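Long-range contacts in spondin-1 (Homo sapiens, PDB 2ZOU), which is a secreted extracellular-matrix glycoprotein, also called F-spondin, that probably acts in cell adhesion: residues Y6-I10 with E66-E70; R42-A47 with T104-W110. The contacts are given in a common frame with arbitrary orientation. Residue numbers count along the deposited sequence, not the author numbering.

Contact 1: Y6-I10 with E66-E70; sequences YCSRI and EGDKE. With EDO (1,2-ethanediol), chain C.
The ring of Y6 sets its edge against the carbonyl of D68, in a contact between two irregular loops of the reeler domain's beta-sandwich. With chi1 t, the ring runs along 66-70: CD1 sits 3.6 Å from D68 O, and OH reaches to 3.7 Å from E70 CA. C7 and D68 are the closest pair of CA atoms, 6.2 Å apart. C7 adopts phi/psi of 63/90°, and its CB packs 3.9 Å from G67 O while the m rotamer directs SG to its disulfide with C91, which ties 6-10 to another loop. A cis peptide precedes R9. I10, m at chi1 and chi2, lays CD1 3.9 Å from D68 N and 4.0 Å from D68 CB, with CG2 3.7 Å from E66 OE1. G67 turns the chain at phi/psi 104/5°, where a CB would jam against the preceding carbonyl. No hydrogen bond crosses, so packing of Y6, C7 and I10 against the opposing loop joins the two. That loop is tied together by D72, whose OD2 accepts from K69 N. On its far side, K69 NZ forms a salt bridge with D68 OD2 at 3.0 Å and donates to O2 of a 1,2-ethanediol at 2.9 Å.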
loop_
_atom_site.group_PDB
_atom_site.type_symbol
_atom_site.label_atom_id
_atom_site.label_comp_id
_atom_site.label_asym_id
_atom_site.label_seq_id
_atom_site.Cartn_x
_atom_site.Cartn_y
_atom_site.Cartn_z
ATOM N N TYR A 6 -3.191 -3.927 -18.176
ATOM C CA TYR A 6 -3.391 -2.953 -17.054
ATOM C C TYR A 6 -3.178 -3.625 -15.695
ATOM O O TYR A 6 -3.934 -4.524 -15.313
ATOM C CB TYR A 6 -4.784 -2.297 -17.128
ATOM C CG TYR A 6 -5.043 -1.216 -16.084
ATOM C CD1 TYR A 6 -5.742 -1.506 -14.906
ATOM C CD2 TYR A 6 -4.593 0.095 -16.274
ATOM C CE1 TYR A 6 -5.981 -0.521 -13.941
ATOM C CE2 TYR A 6 -4.826 1.089 -15.311
ATOM C CZ TYR A 6 -5.520 0.773 -14.151
ATOM O OH TYR A 6 -5.760 1.746 -13.204
ATOM N N CYS A 7 -2.125 -3.189 -15.001
ATOM C CA CYS A 7 -1.808 -3.585 -13.613
ATOM C C CYS A 7 -1.481 -5.052 -13.273
ATOM O O CYS A 7 -2.355 -5.816 -12.880
ATOM C CB CYS A 7 -2.883 -3.083 -12.644
ATOM S SG CYS A 7 -2.880 -1.300 -12.411
ATOM N N SER A 8 -0.204 -5.410 -13.340
ATOM C CA SER A 8 0.245 -6.693 -12.805
ATOM C C SER A 8 1.506 -6.542 -11.937
ATOM O O SER A 8 2.594 -6.390 -12.487
ATOM C CB SER A 8 0.485 -7.694 -13.938
ATOM O OG SER A 8 1.493 -7.218 -14.812
ATOM N N ARG A 9 1.405 -6.551 -10.600
ATOM C CA ARG A 9 0.183 -6.528 -9.751
ATOM C C ARG A 9 -0.615 -7.831 -9.600
ATOM O O ARG A 9 -0.630 -8.422 -8.517
ATOM C CB ARG A 9 -0.731 -5.313 -10.048
ATOM N N ILE A 10 -1.271 -8.275 -10.671
ATOM C CA ILE A 10 -2.012 -9.532 -10.647
ATOM C C ILE A 10 -1.036 -10.711 -10.644
ATOM O O ILE A 10 -0.055 -10.721 -11.393
ATOM C CB ILE A 10 -2.991 -9.669 -11.855
ATOM C CG1 ILE A 10 -3.776 -8.370 -12.108
ATOM C CG2 ILE A 10 -3.929 -10.867 -11.663
ATOM C CD1 ILE A 10 -4.764 -7.968 -11.016
ATOM N N GLU A 66 -10.075 -7.567 -7.367
ATOM C CA GLU A 66 -8.743 -8.070 -7.686
ATOM C C GLU A 66 -7.742 -6.961 -8.024
ATOM O O GLU A 66 -6.546 -7.118 -7.785
ATOM C CB GLU A 66 -8.825 -9.065 -8.848
ATOM C CG GLU A 66 -7.745 -10.128 -8.832
ATOM C CD GLU A 66 -7.922 -11.183 -9.911
ATOM O OE1 GLU A 66 -7.007 -12.027 -10.048
ATOM O OE2 GLU A 66 -8.960 -11.185 -10.618
ATOM N N GLY A 67 -8.227 -5.860 -8.597
ATOM C CA GLY A 67 -7.368 -4.751 -9.020
ATOM C C GLY A 67 -7.115 -4.664 -10.514
ATOM O O GLY A 67 -6.342 -3.812 -10.969
ATOM N N ASP A 68 -7.775 -5.537 -11.282
ATOM C CA ASP A 68 -7.584 -5.592 -12.727
ATOM C C ASP A 68 -8.354 -4.496 -13.471
ATOM O O ASP A 68 -8.113 -4.255 -14.657
ATOM C CB ASP A 68 -7.977 -6.977 -13.272
ATOM C CG ASP A 68 -9.431 -7.333 -12.993
ATOM O OD1 ASP A 68 -9.809 -7.412 -11.813
ATOM O OD2 ASP A 68 -10.201 -7.557 -13.952
ATOM N N LYS A 69 -9.286 -3.852 -12.771
ATOM C CA LYS A 69 -10.056 -2.744 -13.323
ATOM C C LYS A 69 -9.697 -1.451 -12.607
ATOM O O LYS A 69 -9.446 -1.444 -11.416
ATOM C CB LYS A 69 -11.556 -3.024 -13.211
ATOM C CG LYS A 69 -11.995 -4.213 -14.062
ATOM C CD LYS A 69 -13.452 -4.552 -13.868
ATOM C CE LYS A 69 -13.784 -5.885 -14.530
ATOM N NZ LYS A 69 -13.171 -7.060 -13.819
ATOM N N GLU A 70 -9.696 -0.363 -13.370
ATOM C CA GLU A 70 -9.377 0.957 -12.863
ATOM C C GLU A 70 -10.224 1.298 -11.641
ATOM O O GLU A 70 -9.715 1.783 -10.632
ATOM C CB GLU A 70 -9.642 1.952 -13.978
ATOM C CG GLU A 70 -9.407 3.393 -13.614
ATOM C CD GLU A 70 -9.691 4.285 -14.792
ATOM O OE1 GLU A 70 -10.867 4.355 -15.224
ATOM O OE2 GLU A 70 -8.726 4.893 -15.301
HETATM C C1 EDO C . -11.959 -7.835 -9.588
HETATM O O1 EDO C . -12.820 -8.375 -8.586
HETATM C C2 EDO C . -12.604 -6.608 -10.194
HETATM O O2 EDO C . -11.895 -6.219 -11.366
#

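Contact 2: R42-A47 with T104-W110; sequences RVTLSA and TRIQVFW
Backbone hydrogen bonds pair strand 42-47 with strand 105-110 in antiparallel register, axes 4.6 Å apart at closest and directions 153° apart. V43-V108 and L45-I106 are hydrogen-bonded pairs: V43 N to V108 O 2.8 Å, V108 N to V43 O 3.0 Å, L45 N to I106 O 3.0 Å, I106 N to L45 O 2.9 Å. A47 N to T104 O, 2.9 Å, extends the ladder. R42-F109, T44-Q107 and S46-R105 are non-hydrogen-bonded pairs.

The face of R42, T44, R105, Q107 and F109 is mostly polar. Q107 (chi1 p, chi2 t) and R42 (chi1 and chi2 t) bring OE1 and NH1 together: Q107 OE1 accepts from R42 NH1 and R105 NH2, each at 2.9 Å. A water bridges R42 NH1 (3.0 Å) and, weakly, Q107 NE2. R42 NH2 also lies 3.5 Å from F109 CZ.

Apolar contacts occupy the other face: V43 CB to V108 CG1 4.0 Å, L45 CB to I106 CG1 3.8 Å. V43 CG2 touches W110 CB at 3.8 Å, while W110 NE1 hydrogen-bonds to A74 O. L45 and I106 meet F56, and V43 meets L122, both from the opposing sheet. One face packed on that sheet and the other, largely polar, turned outward fits an antiparallel beta-sandwich, here the reeler domain.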
loop_
_atom_site.group_PDB
_atom_site.type_symbol
_atom_site.label_atom_id
_atom_site.label_comp_id
_atom_site.label_asym_id
_atom_site.label_seq_id
_atom_site.Cartn_x
_atom_site.Cartn_y
_atom_site.Cartn_z
ATOM N N ARG A 42 -1.123 9.215 6.339
ATOM C CA ARG A 42 0.253 8.849 6.000
ATOM C C ARG A 42 0.437 7.343 6.172
ATOM O O ARG A 42 0.358 6.801 7.278
ATOM C CB ARG A 42 1.282 9.649 6.818
ATOM C CG ARG A 42 2.702 9.478 6.266
ATOM C CD ARG A 42 3.735 10.268 7.052
ATOM N NE ARG A 42 3.495 11.706 7.014
ATOM C CZ ARG A 42 4.378 12.613 6.609
ATOM N NH1 ARG A 42 5.591 12.242 6.200
ATOM N NH2 ARG A 42 4.039 13.896 6.641
ATOM N N VAL A 43 0.612 6.672 5.039
ATOM C CA VAL A 43 0.786 5.227 4.980
ATOM C C VAL A 43 2.285 4.924 5.011
ATOM O O VAL A 43 3.062 5.534 4.277
ATOM C CB VAL A 43 0.138 4.620 3.714
ATOM C CG1 VAL A 43 0.321 3.094 3.680
ATOM C CG2 VAL A 43 -1.346 4.971 3.671
ATOM N N THR A 44 2.687 3.975 5.852
ATOM C CA THR A 44 4.095 3.624 5.970
ATOM C C THR A 44 4.293 2.138 5.745
ATOM O O THR A 44 3.455 1.304 6.135
ATOM C CB THR A 44 4.648 4.010 7.348
ATOM O OG1 THR A 44 3.990 3.244 8.347
ATOM C CG2 THR A 44 4.433 5.489 7.627
ATOM N N LEU A 45 5.411 1.805 5.114
ATOM C CA LEU A 45 5.838 0.415 4.950
ATOM C C LEU A 45 7.212 0.310 5.584
ATOM O O LEU A 45 8.121 1.020 5.191
ATOM C CB LEU A 45 5.926 0.085 3.460
ATOM C CG LEU A 45 6.240 -1.327 3.024
ATOM C CD1 LEU A 45 5.318 -2.324 3.646
ATOM C CD2 LEU A 45 6.117 -1.362 1.524
ATOM N N SER A 46 7.344 -0.560 6.578
ATOM C CA SER A 46 8.600 -0.642 7.338
ATOM C C SER A 46 9.049 -2.077 7.557
ATOM O O SER A 46 8.221 -3.000 7.615
ATOM C CB SER A 46 8.385 -0.051 8.745
ATOM O OG SER A 46 7.649 1.159 8.759
ATOM N N ALA A 47 10.363 -2.248 7.683
ATOM C CA ALA A 47 10.972 -3.544 7.947
ATOM C C ALA A 47 11.505 -3.560 9.362
ATOM O O ALA A 47 12.240 -2.654 9.728
ATOM C CB ALA A 47 12.130 -3.770 6.974
ATOM N N THR A 104 14.490 0.617 4.730
ATOM C CA THR A 104 13.812 0.047 5.887
ATOM C C THR A 104 12.445 0.700 6.138
ATOM O O THR A 104 11.656 0.198 6.929
ATOM C CB THR A 104 14.652 0.159 7.162
ATOM O OG1 THR A 104 14.959 1.542 7.398
ATOM C CG2 THR A 104 15.948 -0.652 7.028
ATOM N N ARG A 105 12.188 1.814 5.452
ATOM C CA ARG A 105 10.904 2.503 5.581
ATOM C C ARG A 105 10.646 3.343 4.352
ATOM O O ARG A 105 11.546 4.014 3.861
ATOM C CB ARG A 105 10.887 3.408 6.830
ATOM C CG ARG A 105 9.580 4.215 7.030
ATOM C CD ARG A 105 9.623 5.077 8.298
ATOM N NE ARG A 105 8.384 5.840 8.528
ATOM C CZ ARG A 105 8.144 7.043 8.015
ATOM N NH1 ARG A 105 9.050 7.613 7.232
ATOM N NH2 ARG A 105 7.000 7.684 8.280
ATOM N N ILE A 106 9.411 3.292 3.867
ATOM C CA ILE A 106 8.915 4.320 2.942
ATOM C C ILE A 106 7.580 4.854 3.443
ATOM O O ILE A 106 6.910 4.214 4.273
ATOM C CB ILE A 106 8.799 3.826 1.464
ATOM C CG1 ILE A 106 7.806 2.668 1.319
ATOM C CG2 ILE A 106 10.198 3.511 0.894
ATOM C CD1 ILE A 106 6.362 3.119 1.136
ATOM N N GLN A 107 7.193 6.019 2.941
ATOM C CA GLN A 107 5.929 6.646 3.347
ATOM C C GLN A 107 5.312 7.346 2.155
ATOM O O GLN A 107 6.028 7.825 1.274
ATOM C CB GLN A 107 6.178 7.689 4.442
ATOM C CG GLN A 107 7.238 8.699 4.044
ATOM C CD GLN A 107 7.515 9.749 5.091
ATOM O OE1 GLN A 107 6.968 9.730 6.195
ATOM N NE2 GLN A 107 8.393 10.678 4.746
ATOM N N VAL A 108 3.987 7.384 2.140
ATOM C CA VAL A 108 3.226 8.062 1.089
ATOM C C VAL A 108 1.937 8.574 1.724
ATOM O O VAL A 108 1.523 8.053 2.756
ATOM C CB VAL A 108 2.942 7.083 -0.067
ATOM C CG1 VAL A 108 1.919 5.997 0.348
ATOM C CG2 VAL A 108 2.552 7.828 -1.344
ATOM N N PHE A 109 1.315 9.591 1.141
ATOM C CA PHE A 109 -0.038 9.930 1.554
ATOM C C PHE A 109 -1.039 9.117 0.758
ATOM O O PHE A 109 -0.831 8.850 -0.429
ATOM C CB PHE A 109 -0.338 11.410 1.330
ATOM C CG PHE A 109 0.352 12.330 2.294
ATOM C CD1 PHE A 109 0.130 12.211 3.672
ATOM C CD2 PHE A 109 1.213 13.332 1.829
ATOM C CE1 PHE A 109 0.770 13.061 4.569
ATOM C CE2 PHE A 109 1.843 14.197 2.737
ATOM C CZ PHE A 109 1.617 14.045 4.098
ATOM N N TRP A 110 -2.137 8.779 1.426
ATOM C CA TRP A 110 -3.322 8.221 0.792
ATOM C C TRP A 110 -4.496 9.098 1.186
ATOM O O TRP A 110 -4.774 9.264 2.373
ATOM C CB TRP A 110 -3.543 6.780 1.208
ATOM C CG TRP A 110 -4.767 6.172 0.596
ATOM C CD1 TRP A 110 -4.917 5.766 -0.692
ATOM C CD2 TRP A 110 -5.996 5.884 1.261
ATOM N NE1 TRP A 110 -6.176 5.243 -0.883
ATOM C CE2 TRP A 110 -6.861 5.302 0.305
ATOM C CE3 TRP A 110 -6.452 6.061 2.575
ATOM C CZ2 TRP A 110 -8.159 4.891 0.629
ATOM C CZ3 TRP A 110 -7.741 5.658 2.891
ATOM C CH2 TRP A 110 -8.574 5.063 1.924
HETATM O O HOH W 1 8.109 13.798 5.466
#

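Contact 2 joins the two central strands of the four-stranded sheet, 40-47 and 105-111, whereas contact 1 pairs two loops: one before strand 24-28, the other between strands 55-62 and 76-79. Their centres are about 21 Å apart, on opposite sides of the chain's centre, and their nearest atoms about 11 Å, so they do not touch. Along the chain the segments alternate: 6-10, 42-47, 66-70, 104-110. The loop 66-70 belongs to the connection that leaves the five-stranded sheet at 55-62 and returns to the four-stranded sheet at 76-79, next to 105-111. Contact 2 thus pairs strands within one sheet of the sandwich, and contact 1 brings together loops at the domain's periphery.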